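Local atomic coordinates of B-cell differentiation antigen CD72 (Mus musculus, PDB entry 5B1R), a protein that serves as a B-cell receptor co-receptor that recognises the Sm/ribonucleoprotein self-antigen and recruits the phosphatase SHP-1 to inhibit receptor signalling. Residues 33-42 with 109-117; 63-74 with 89-100. The protein carries 2 engineered substitutions. All coordinates share one frame; numbering follows the deposited sequence.

Overall arrangement
This chain is the extracellular C-type lectin-like domain of CD72, and its two contacts illustrate a loop within a loop. From the N terminus, the chain passes through strand 15-21 and helix 26-35 to reach 33-42, which contact 1 joins to strand 109-119 near the C terminus, closing the large intervening loop. Nested inside that loop, contact 2 brings the hairpin 89-100 back against 63-74 and closes a shorter one. Their centres lie about 15 Å apart, on opposite sides of the chain's centre. Segment 63-74 bridges them: Gln72 N probably bonds to Ala41 O, and Trp70 N to Pro110 O, linking the three-stranded sheet to the one that holds strands 3-4 and 109-119.

Contact 1: residues 33-42 with 109-117; sequences CTSLSSKLAA and HPSICESEA. Engineered in segment 109-117: Ser111 (natural residue Cys).
Over one face of the Glu114 carboxylate lies CE of Lys39, 3.7 Å from Glu114 CD, while the backbone N of Ala42 reaches OE1 from the anti side, 31° out of the carboxylate plane. The setting is the C-type lectin-like fold, in which the first helix is stapled by a disulfide to the last long strand. Here that staple runs from Cys33, near the end of helix 26-35, to Cys113 in strand 109-119, with SG to SG at 2.0 Å. Both sulfurs lie anti to their own carbonyl carbons, and Leu36 CD1 brushes against SG of Cys113.

A Schellman motif ends the helix: Ser37, with positive phi, is its C-prime residue, Ser38 N bonds to Cys33 O and Ser37 N to Thr34 O, and the chain turns into the short strand 39-40. Lys39 and Glu114 then form an antiparallel hydrogen-bonded pair, with Lys39 N donating to Glu114 O at 3.0 Å and Glu114 N returning to Lys39 O at 2.7 Å. Ala41 N extends the ladder to Ile112 O (2.8 Å), and its CB packs on Ile112 CG2 at 3.7 Å.

With CG of each wedged between its backbone N and carbonyl carbon (chi1 66° and 76°), the side chains of Lys39 and Glu114 run side by side on the same face of the sheet. The charged ends nevertheless stop short of a salt bridge; Glu114 OE2 has Arg15 for that. A water instead donates to Glu114 OE2 at 2.7 Å and only weakly accepts from Lys39 NZ, at 3.4 Å.

Contact 2: residues 63-74 with 89-100; sequences LDRSKSYWIQMS and DKIKKYYQKWKR. Unlike the reference sequence in segment 89-100: Asp89 (reference Val), Lys90 (reference Arg), Lys93 (reference Thr), Lys99 (reference Glu).
Tyr69 and Ile91 set the backbone register as an antiparallel hydrogen-bonded pair: Tyr69 N donates to Ile91 O and Ile91 N to Tyr69 O, both at 2.9 Å, and Ile71 N continues the ladder to Asp89 O.

Among charged and polar groups, Asp89 OD2 takes a hydrogen bond from Ser74 N (3.0 Å) and a salt bridge from Arg100 NH1, while OD1 pairs with Arg78. Arg100 NH1 also donates in its own plane to Gln72 O, and Ser74 CB sits over the guanidinium face, so the group is fixed in rotation. At the far end Arg65 NH2 bonds to Tyr95 O at 2.6 Å. Lys93 CD covers the centre of the Arg65 guanidinium.

Apolar packing centres on Trp98. Lys93 CB lies over one face of the indole and Leu63 CD1 over the other, 4.0 Å from the six-membered ring's centroid in a CH-pi contact; Asp64 O meets its edge. Ile91 CD1 joins Leu63 CD1 at 3.7 Å.

A short edge strand laid against a hairpin in this way forms the second, three-stranded sheet of the C-type lectin-like fold, where Trp70 to Met73 probably correspond to the WIGL motif.

Contact 1: residues 33-42 with 109-117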
loop_
_atom_site.group_PDB
_atom_site.type_symbol
_atom_site.label_atom_id
_atom_site.label_comp_id
_atom_site.label_asym_id
_atom_site.label_seq_id
_atom_site.Cartn_x
_atom_site.Cartn_y
_atom_site.Cartn_z
ATOM N N CYS A 33 6.479 8.694 0.542
ATOM C CA CYS A 33 6.053 8.209 1.863
ATOM C C CYS A 33 7.092 8.564 2.933
ATOM O O CYS A 33 6.746 8.984 4.029
ATOM C CB CYS A 33 5.791 6.705 1.862
ATOM S SG CYS A 33 4.452 6.144 0.776
ATOM N N THR A 34 8.370 8.417 2.603
ATOM C CA THR A 34 9.424 8.760 3.548
ATOM C C THR A 34 9.350 10.234 3.950
ATOM O O THR A 34 9.585 10.569 5.109
ATOM C CB THR A 34 10.808 8.435 2.951
ATOM O OG1 THR A 34 10.887 7.024 2.742
ATOM C CG2 THR A 34 11.940 8.884 3.877
ATOM N N SER A 35 8.997 11.107 3.005
ATOM C CA SER A 35 8.858 12.538 3.300
ATOM C C SER A 35 7.714 12.815 4.279
ATOM O O SER A 35 7.680 13.873 4.918
ATOM C CB SER A 35 8.688 13.355 2.009
ATOM O OG SER A 35 7.343 13.353 1.566
ATOM N N LEU A 36 6.788 11.864 4.400
ATOM C CA LEU A 36 5.701 11.933 5.380
ATOM C C LEU A 36 6.041 11.176 6.663
ATOM O O LEU A 36 5.148 10.888 7.465
ATOM C CB LEU A 36 4.411 11.354 4.791
ATOM C CG LEU A 36 3.907 11.958 3.483
ATOM C CD1 LEU A 36 2.607 11.278 3.035
ATOM C CD2 LEU A 36 3.734 13.471 3.618
ATOM N N SER A 37 7.317 10.842 6.849
ATOM C CA SER A 37 7.755 10.017 7.980
ATOM C C SER A 37 6.948 8.720 8.025
ATOM O O SER A 37 6.587 8.228 9.087
ATOM C CB SER A 37 7.661 10.786 9.299
ATOM O OG SER A 37 8.398 11.987 9.196
ATOM N N SER A 38 6.672 8.186 6.839
ATOM C CA SER A 38 5.833 7.007 6.662
ATOM C C SER A 38 6.575 6.038 5.767
ATOM O O SER A 38 7.718 6.284 5.388
ATOM C CB SER A 38 4.505 7.414 6.033
ATOM O OG SER A 38 3.824 8.289 6.900
ATOM N N LYS A 39 5.924 4.946 5.414
ATOM C CA LYS A 39 6.504 3.951 4.525
ATOM C C LYS A 39 5.441 3.476 3.565
ATOM O O LYS A 39 4.262 3.675 3.796
ATOM C CB LYS A 39 7.055 2.767 5.330
ATOM C CG LYS A 39 6.000 1.945 6.050
ATOM C CD LYS A 39 6.576 0.785 6.869
ATOM C CE LYS A 39 5.446 -0.025 7.516
ATOM N NZ LYS A 39 5.911 -1.175 8.349
ATOM N N LEU A 40 5.838 2.836 2.476
ATOM C CA LEU A 40 4.856 2.186 1.627
ATOM C C LEU A 40 4.065 1.182 2.440
ATOM O O LEU A 40 4.624 0.448 3.258
ATOM C CB LEU A 40 5.559 1.461 0.495
ATOM C CG LEU A 40 6.068 2.381 -0.614
ATOM C CD1 LEU A 40 7.102 1.651 -1.459
ATOM C CD2 LEU A 40 4.894 2.931 -1.454
ATOM N N ALA A 41 2.763 1.135 2.205
ATOM C CA ALA A 41 1.897 0.293 3.011
ATOM C C ALA A 41 2.241 -1.187 2.851
ATOM O O ALA A 41 2.507 -1.666 1.744
ATOM C CB ALA A 41 0.452 0.555 2.641
ATOM N N ALA A 42 2.209 -1.899 3.978
ATOM C CA ALA A 42 2.678 -3.275 4.036
ATOM C C ALA A 42 1.503 -4.218 4.223
ATOM O O ALA A 42 0.739 -4.081 5.180
ATOM C CB ALA A 42 3.652 -3.429 5.192
ATOM N N HIS A 109 2.043 5.048 -11.024
ATOM C CA HIS A 109 0.817 4.645 -10.343
ATOM C C HIS A 109 0.645 5.497 -9.108
ATOM O O HIS A 109 1.618 6.023 -8.559
ATOM C CB HIS A 109 0.893 3.178 -9.913
ATOM C CG HIS A 109 0.942 2.231 -11.063
ATOM N ND1 HIS A 109 -0.152 1.982 -11.867
ATOM C CD2 HIS A 109 1.958 1.489 -11.557
ATOM C CE1 HIS A 109 0.196 1.127 -12.814
ATOM N NE2 HIS A 109 1.469 0.806 -12.645
ATOM N N PRO A 110 -0.597 5.602 -8.625
ATOM C CA PRO A 110 -0.786 6.116 -7.264
ATOM C C PRO A 110 -0.185 5.116 -6.269
ATOM O O PRO A 110 0.283 4.034 -6.659
ATOM C CB PRO A 110 -2.313 6.176 -7.133
ATOM C CG PRO A 110 -2.799 5.080 -8.062
ATOM C CD PRO A 110 -1.852 5.125 -9.240
ATOM N N SER A 111 -0.215 5.460 -4.986
ATOM C CA SER A 111 0.435 4.619 -3.989
ATOM C C SER A 111 -0.298 4.729 -2.660
ATOM O O SER A 111 -1.175 5.595 -2.488
ATOM C CB SER A 111 1.898 5.048 -3.830
ATOM O OG SER A 111 2.002 6.407 -3.425
ATOM N N ILE A 112 0.070 3.857 -1.726
ATOM C CA ILE A 112 -0.508 3.905 -0.385
ATOM C C ILE A 112 0.647 3.925 0.597
ATOM O O ILE A 112 1.536 3.063 0.525
ATOM C CB ILE A 112 -1.409 2.693 -0.090
ATOM C CG1 ILE A 112 -2.440 2.507 -1.214
ATOM C CG2 ILE A 112 -2.070 2.852 1.280
ATOM C CD1 ILE A 112 -3.143 1.169 -1.212
ATOM N N CYS A 113 0.668 4.925 1.475
ATOM C CA CYS A 113 1.637 4.994 2.560
ATOM C C CYS A 113 0.983 4.554 3.864
ATOM O O CYS A 113 -0.244 4.589 4.003
ATOM C CB CYS A 113 2.143 6.423 2.745
ATOM S SG CYS A 113 2.838 7.251 1.301
ATOM N N GLU A 114 1.812 4.185 4.832
ATOM C CA GLU A 114 1.301 3.957 6.172
ATOM C C GLU A 114 2.248 4.540 7.203
ATOM O O GLU A 114 3.474 4.561 7.019
ATOM C CB GLU A 114 1.041 2.485 6.453
ATOM C CG GLU A 114 2.226 1.631 6.723
ATOM C CD GLU A 114 1.792 0.254 7.203
ATOM O OE1 GLU A 114 1.395 -0.540 6.371
ATOM O OE2 GLU A 114 1.819 -0.048 8.416
ATOM N N SER A 115 1.655 5.005 8.288
ATOM C CA SER A 115 2.400 5.456 9.445
ATOM C C SER A 115 1.839 4.748 10.664
ATOM O O SER A 115 0.812 4.056 10.595
ATOM C CB SER A 115 2.245 6.974 9.617
ATOM O OG SER A 115 0.956 7.291 10.140
ATOM N N GLU A 116 2.481 4.921 11.804
ATOM C CA GLU A 116 1.857 4.472 13.029
ATOM C C GLU A 116 0.679 5.398 13.386
ATOM O O GLU A 116 0.626 6.551 12.958
ATOM C CB GLU A 116 2.879 4.360 14.168
ATOM C CG GLU A 116 3.286 5.655 14.856
ATOM C CD GLU A 116 4.329 6.489 14.118
ATOM O OE1 GLU A 116 5.010 7.295 14.784
ATOM O OE2 GLU A 116 4.474 6.369 12.885
ATOM N N ALA A 117 -0.284 4.863 14.131
ATOM C CA ALA A 117 -1.323 5.669 14.745
ATOM C C ALA A 117 -0.761 6.281 16.025
ATOM O O ALA A 117 0.247 5.829 16.551
ATOM C CB ALA A 117 -2.534 4.818 15.041
HETATM O O HOH W 1 2.875 -2.468 9.070
#

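Contact 2: residues 63-74 with 89-100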
loop_
_atom_site.group_PDB
_atom_site.type_symbol
_atom_site.label_atom_id
_atom_site.label_comp_id
_atom_site.label_asym_id
_atom_site.label_seq_id
_atom_site.Cartn_x
_atom_site.Cartn_y
_atom_site.Cartn_z
ATOM N N LEU A 63 -10.355 2.786 -2.328
ATOM C CA LEU A 63 -9.518 2.662 -3.516
ATOM C C LEU A 63 -10.361 2.756 -4.784
ATOM O O LEU A 63 -11.503 2.304 -4.820
ATOM C CB LEU A 63 -8.777 1.331 -3.493
ATOM C CG LEU A 63 -7.826 1.108 -2.320
ATOM C CD1 LEU A 63 -7.226 -0.304 -2.394
ATOM C CD2 LEU A 63 -6.739 2.155 -2.288
ATOM N N ASP A 64 -9.775 3.314 -5.831
ATOM C CA ASP A 64 -10.407 3.397 -7.135
ATOM C C ASP A 64 -10.135 2.083 -7.861
ATOM O O ASP A 64 -8.976 1.736 -8.128
ATOM C CB ASP A 64 -9.791 4.576 -7.875
ATOM C CG ASP A 64 -10.403 4.817 -9.236
ATOM O OD1 ASP A 64 -10.974 3.884 -9.842
ATOM O OD2 ASP A 64 -10.280 5.964 -9.716
ATOM N N ARG A 65 -11.196 1.346 -8.172
ATOM C CA ARG A 65 -11.050 0.025 -8.783
ATOM C C ARG A 65 -10.402 0.048 -10.170
ATOM O O ARG A 65 -9.970 -0.989 -10.670
ATOM C CB ARG A 65 -12.397 -0.697 -8.844
ATOM C CG ARG A 65 -13.349 -0.164 -9.901
ATOM C CD ARG A 65 -14.483 -1.154 -10.162
ATOM N NE ARG A 65 -13.976 -2.464 -10.572
ATOM C CZ ARG A 65 -14.344 -3.623 -10.031
ATOM N NH1 ARG A 65 -15.237 -3.650 -9.049
ATOM N NH2 ARG A 65 -13.820 -4.759 -10.475
ATOM N N SER A 66 -10.330 1.225 -10.787
ATOM C CA SER A 66 -9.710 1.357 -12.104
ATOM C C SER A 66 -8.214 1.671 -12.022
ATOM O O SER A 66 -7.562 1.828 -13.054
ATOM C CB SER A 66 -10.405 2.448 -12.919
ATOM O OG SER A 66 -10.060 3.734 -12.441
ATOM N N LYS A 67 -7.675 1.776 -10.808
ATOM C CA LYS A 67 -6.267 2.117 -10.621
ATOM C C LYS A 67 -5.523 0.973 -9.944
ATOM O O LYS A 67 -6.116 0.146 -9.253
ATOM C CB LYS A 67 -6.138 3.373 -9.750
ATOM C CG LYS A 67 -6.797 4.627 -10.315
ATOM C CD LYS A 67 -5.945 5.264 -11.392
ATOM C CE LYS A 67 -6.587 6.543 -11.921
ATOM N NZ LYS A 67 -6.743 7.565 -10.849
ATOM N N SER A 68 -4.210 0.932 -10.139
ATOM C CA SER A 68 -3.345 0.040 -9.368
ATOM C C SER A 68 -2.479 0.885 -8.472
ATOM O O SER A 68 -2.049 1.974 -8.871
ATOM C CB SER A 68 -2.432 -0.762 -10.278
ATOM O OG SER A 68 -3.158 -1.571 -11.183
ATOM N N TYR A 69 -2.218 0.381 -7.265
ATOM C CA TYR A 69 -1.521 1.174 -6.253
ATOM C C TYR A 69 -0.200 0.544 -5.853
ATOM O O TYR A 69 -0.168 -0.614 -5.436
ATOM C CB TYR A 69 -2.389 1.328 -4.992
ATOM C CG TYR A 69 -3.650 2.132 -5.253
ATOM C CD1 TYR A 69 -4.772 1.541 -5.814
ATOM C CD2 TYR A 69 -3.699 3.492 -4.945
ATOM C CE1 TYR A 69 -5.907 2.285 -6.091
ATOM C CE2 TYR A 69 -4.835 4.246 -5.205
ATOM C CZ TYR A 69 -5.939 3.637 -5.771
ATOM O OH TYR A 69 -7.084 4.362 -6.044
ATOM N N TRP A 70 0.888 1.303 -5.936
ATOM C CA TRP A 70 2.149 0.832 -5.374
ATOM C C TRP A 70 2.028 0.584 -3.869
ATOM O O TRP A 70 1.480 1.419 -3.137
ATOM C CB TRP A 70 3.275 1.834 -5.611
ATOM C CG TRP A 70 3.771 1.993 -7.016
ATOM C CD1 TRP A 70 3.872 3.158 -7.700
ATOM C CD2 TRP A 70 4.315 0.968 -7.858
ATOM N NE1 TRP A 70 4.431 2.926 -8.935
ATOM C CE2 TRP A 70 4.711 1.586 -9.063
ATOM C CE3 TRP A 70 4.494 -0.414 -7.717
ATOM C CZ2 TRP A 70 5.303 0.872 -10.117
ATOM C CZ3 TRP A 70 5.058 -1.119 -8.767
ATOM C CH2 TRP A 70 5.451 -0.476 -9.951
ATOM N N ILE A 71 2.587 -0.539 -3.422
ATOM C CA ILE A 71 2.660 -0.887 -2.007
ATOM C C ILE A 71 4.058 -1.456 -1.726
ATOM O O ILE A 71 4.887 -1.606 -2.632
ATOM C CB ILE A 71 1.560 -1.914 -1.599
ATOM C CG1 ILE A 71 1.699 -3.240 -2.368
ATOM C CG2 ILE A 71 0.162 -1.301 -1.788
ATOM C CD1 ILE A 71 1.004 -4.391 -1.693
ATOM N N GLN A 72 4.308 -1.798 -0.464
ATOM C CA GLN A 72 5.565 -2.430 -0.099
ATOM C C GLN A 72 5.732 -3.782 -0.785
ATOM O O GLN A 72 4.829 -4.618 -0.768
ATOM C CB GLN A 72 5.603 -2.655 1.403
ATOM C CG GLN A 72 6.887 -3.311 1.877
ATOM C CD GLN A 72 6.793 -3.748 3.325
ATOM O OE1 GLN A 72 7.000 -2.949 4.232
ATOM N NE2 GLN A 72 6.454 -5.012 3.545
ATOM N N MET A 73 6.898 -4.014 -1.361
ATOM C CA MET A 73 7.225 -5.315 -1.912
ATOM C C MET A 73 7.224 -6.366 -0.797
ATOM O O MET A 73 7.733 -6.133 0.305
ATOM C CB MET A 73 8.612 -5.258 -2.555
ATOM C CG MET A 73 9.004 -6.551 -3.219
ATOM S SD MET A 73 10.683 -6.572 -3.861
ATOM C CE MET A 73 11.647 -6.357 -2.371
ATOM N N SER A 74 6.643 -7.528 -1.083
ATOM C CA SER A 74 6.590 -8.618 -0.113
ATOM C C SER A 74 7.785 -9.541 -0.321
ATOM O O SER A 74 7.841 -10.290 -1.298
ATOM C CB SER A 74 5.289 -9.372 -0.283
ATOM O OG SER A 74 5.275 -10.465 0.604
ATOM N N ASP A 89 5.881 -4.212 -6.534
ATOM C CA ASP A 89 4.572 -4.796 -6.234
ATOM C C ASP A 89 3.507 -3.716 -6.184
ATOM O O ASP A 89 3.673 -2.704 -5.489
ATOM C CB ASP A 89 4.570 -5.501 -4.872
ATOM C CG ASP A 89 5.472 -6.721 -4.809
ATOM O OD1 ASP A 89 6.254 -6.959 -5.739
ATOM O OD2 ASP A 89 5.404 -7.437 -3.781
ATOM N N LYS A 90 2.399 -3.950 -6.887
ATOM C CA LYS A 90 1.264 -3.045 -6.814
ATOM C C LYS A 90 0.015 -3.879 -6.635
ATOM O O LYS A 90 -0.017 -5.036 -7.031
ATOM C CB LYS A 90 1.174 -2.178 -8.070
ATOM C CG LYS A 90 0.750 -2.948 -9.315
ATOM C CD LYS A 90 0.915 -2.140 -10.600
ATOM C CE LYS A 90 0.166 -2.782 -11.755
ATOM N NZ LYS A 90 0.657 -4.151 -12.020
ATOM N N ILE A 91 -1.018 -3.298 -6.043
ATOM C CA ILE A 91 -2.294 -3.994 -5.960
ATOM C C ILE A 91 -3.193 -3.545 -7.117
ATOM O O ILE A 91 -3.236 -2.374 -7.487
ATOM C CB ILE A 91 -2.982 -3.839 -4.581
ATOM C CG1 ILE A 91 -3.227 -2.365 -4.226
ATOM C CG2 ILE A 91 -2.140 -4.542 -3.523
ATOM C CD1 ILE A 91 -4.073 -2.181 -2.959
ATOM N N LYS A 92 -3.912 -4.508 -7.664
ATOM C CA LYS A 92 -4.766 -4.281 -8.822
ATOM C C LYS A 92 -6.029 -5.096 -8.642
ATOM O O LYS A 92 -5.987 -6.213 -8.111
ATOM C CB LYS A 92 -4.031 -4.697 -10.092
ATOM C CG LYS A 92 -4.850 -4.515 -11.355
ATOM C CD LYS A 92 -3.967 -4.658 -12.583
ATOM C CE LYS A 92 -4.718 -4.350 -13.881
ATOM N NZ LYS A 92 -3.762 -4.179 -15.004
ATOM N N LYS A 93 -7.162 -4.541 -9.060
ATOM C CA LYS A 93 -8.428 -5.215 -8.820
ATOM C C LYS A 93 -8.829 -6.090 -9.979
ATOM O O LYS A 93 -8.912 -5.630 -11.116
ATOM C CB LYS A 93 -9.560 -4.231 -8.508
ATOM C CG LYS A 93 -10.755 -4.938 -7.870
ATOM C CD LYS A 93 -11.811 -3.997 -7.347
ATOM C CE LYS A 93 -12.831 -4.788 -6.541
ATOM N NZ LYS A 93 -14.084 -4.022 -6.294
ATOM N N TYR A 94 -9.061 -7.361 -9.677
ATOM C CA TYR A 94 -9.580 -8.303 -10.657
ATOM C C TYR A 94 -10.974 -8.729 -10.254
ATOM O O TYR A 94 -11.149 -9.442 -9.267
ATOM C CB TYR A 94 -8.670 -9.521 -10.749
ATOM C CG TYR A 94 -7.321 -9.199 -11.329
ATOM C CD1 TYR A 94 -6.276 -8.781 -10.513
ATOM C CD2 TYR A 94 -7.094 -9.292 -12.696
ATOM C CE1 TYR A 94 -5.040 -8.481 -11.044
ATOM C CE2 TYR A 94 -5.864 -8.993 -13.233
ATOM C CZ TYR A 94 -4.840 -8.590 -12.405
ATOM O OH TYR A 94 -3.608 -8.293 -12.941
ATOM N N TYR A 95 -11.962 -8.286 -11.025
ATOM C CA TYR A 95 -13.357 -8.568 -10.725
ATOM C C TYR A 95 -13.683 -8.142 -9.296
ATOM O O TYR A 95 -13.775 -6.950 -9.011
ATOM C CB TYR A 95 -13.663 -10.047 -10.974
ATOM C CG TYR A 95 -13.072 -10.533 -12.277
ATOM C CD1 TYR A 95 -13.661 -10.206 -13.492
ATOM C CD2 TYR A 95 -11.908 -11.293 -12.297
ATOM C CE1 TYR A 95 -13.118 -10.636 -14.690
ATOM C CE2 TYR A 95 -11.357 -11.727 -13.491
ATOM C CZ TYR A 95 -11.967 -11.397 -14.684
ATOM O OH TYR A 95 -11.425 -11.827 -15.874
ATOM N N GLN A 96 -13.818 -9.105 -8.392
ATOM C CA GLN A 96 -14.195 -8.780 -7.019
ATOM C C GLN A 96 -13.029 -8.705 -6.029
ATOM O O GLN A 96 -13.224 -8.307 -4.883
ATOM C CB GLN A 96 -15.262 -9.754 -6.505
ATOM C CG GLN A 96 -16.537 -9.812 -7.348
ATOM C CD GLN A 96 -17.451 -8.610 -7.152
ATOM O OE1 GLN A 96 -17.007 -7.518 -6.792
ATOM N NE2 GLN A 96 -18.744 -8.812 -7.388
ATOM N N LYS A 97 -11.824 -9.075 -6.458
ATOM C CA LYS A 97 -10.690 -9.138 -5.532
ATOM C C LYS A 97 -9.478 -8.321 -5.947
ATOM O O LYS A 97 -9.010 -8.423 -7.081
ATOM C CB LYS A 97 -10.225 -10.583 -5.340
ATOM C CG LYS A 97 -11.008 -11.378 -4.319
ATOM C CD LYS A 97 -10.399 -12.758 -4.151
ATOM C CE LYS A 97 -11.338 -13.687 -3.411
ATOM N NZ LYS A 97 -10.834 -15.087 -3.449
ATOM N N TRP A 98 -8.949 -7.543 -5.003
ATOM C CA TRP A 98 -7.621 -6.960 -5.162
ATOM C C TRP A 98 -6.576 -8.070 -5.063
ATOM O O TRP A 98 -6.695 -8.963 -4.227
ATOM C CB TRP A 98 -7.369 -5.875 -4.101
ATOM C CG TRP A 98 -8.220 -4.662 -4.333
ATOM C CD1 TRP A 98 -9.481 -4.436 -3.864
ATOM C CD2 TRP A 98 -7.878 -3.523 -5.131
ATOM N NE1 TRP A 98 -9.941 -3.224 -4.318
ATOM C CE2 TRP A 98 -8.973 -2.642 -5.093
ATOM C CE3 TRP A 98 -6.750 -3.166 -5.872
ATOM C CZ2 TRP A 98 -8.981 -1.434 -5.773
ATOM C CZ3 TRP A 98 -6.756 -1.958 -6.535
ATOM C CH2 TRP A 98 -7.866 -1.107 -6.488
ATOM N N LYS A 99 -5.568 -7.999 -5.932
ATOM C CA LYS A 99 -4.469 -8.951 -5.946
ATOM C C LYS A 99 -3.144 -8.208 -5.950
ATOM O O LYS A 99 -3.055 -7.087 -6.450
ATOM C CB LYS A 99 -4.549 -9.849 -7.187
ATOM C CG LYS A 99 -5.737 -10.790 -7.158
ATOM C CD LYS A 99 -5.764 -11.713 -8.354
ATOM C CE LYS A 99 -7.029 -12.556 -8.342
ATOM N NZ LYS A 99 -6.955 -13.713 -7.401
ATOM N N ARG A 100 -2.119 -8.840 -5.390
ATOM C CA ARG A 100 -0.760 -8.360 -5.568
ATOM C C ARG A 100 -0.295 -8.732 -6.975
ATOM O O ARG A 100 -0.430 -9.883 -7.391
ATOM C CB ARG A 100 0.174 -8.995 -4.536
ATOM C CG ARG A 100 1.612 -8.516 -4.651
ATOM C CD ARG A 100 2.545 -9.194 -3.645
ATOM N NE ARG A 100 2.093 -8.948 -2.279
ATOM C CZ ARG A 100 2.416 -7.873 -1.559
ATOM N NH1 ARG A 100 3.296 -6.987 -2.023
ATOM N NH2 ARG A 100 1.866 -7.704 -0.369
HETATM O O HOH W 2 -7.452 -1.936 -10.227
HETATM O O HOH W 3 6.842 -2.593 -4.435
HETATM O O HOH W 4 3.266 -5.749 1.222
HETATM O O HOH W 5 6.849 -9.798 -3.890
#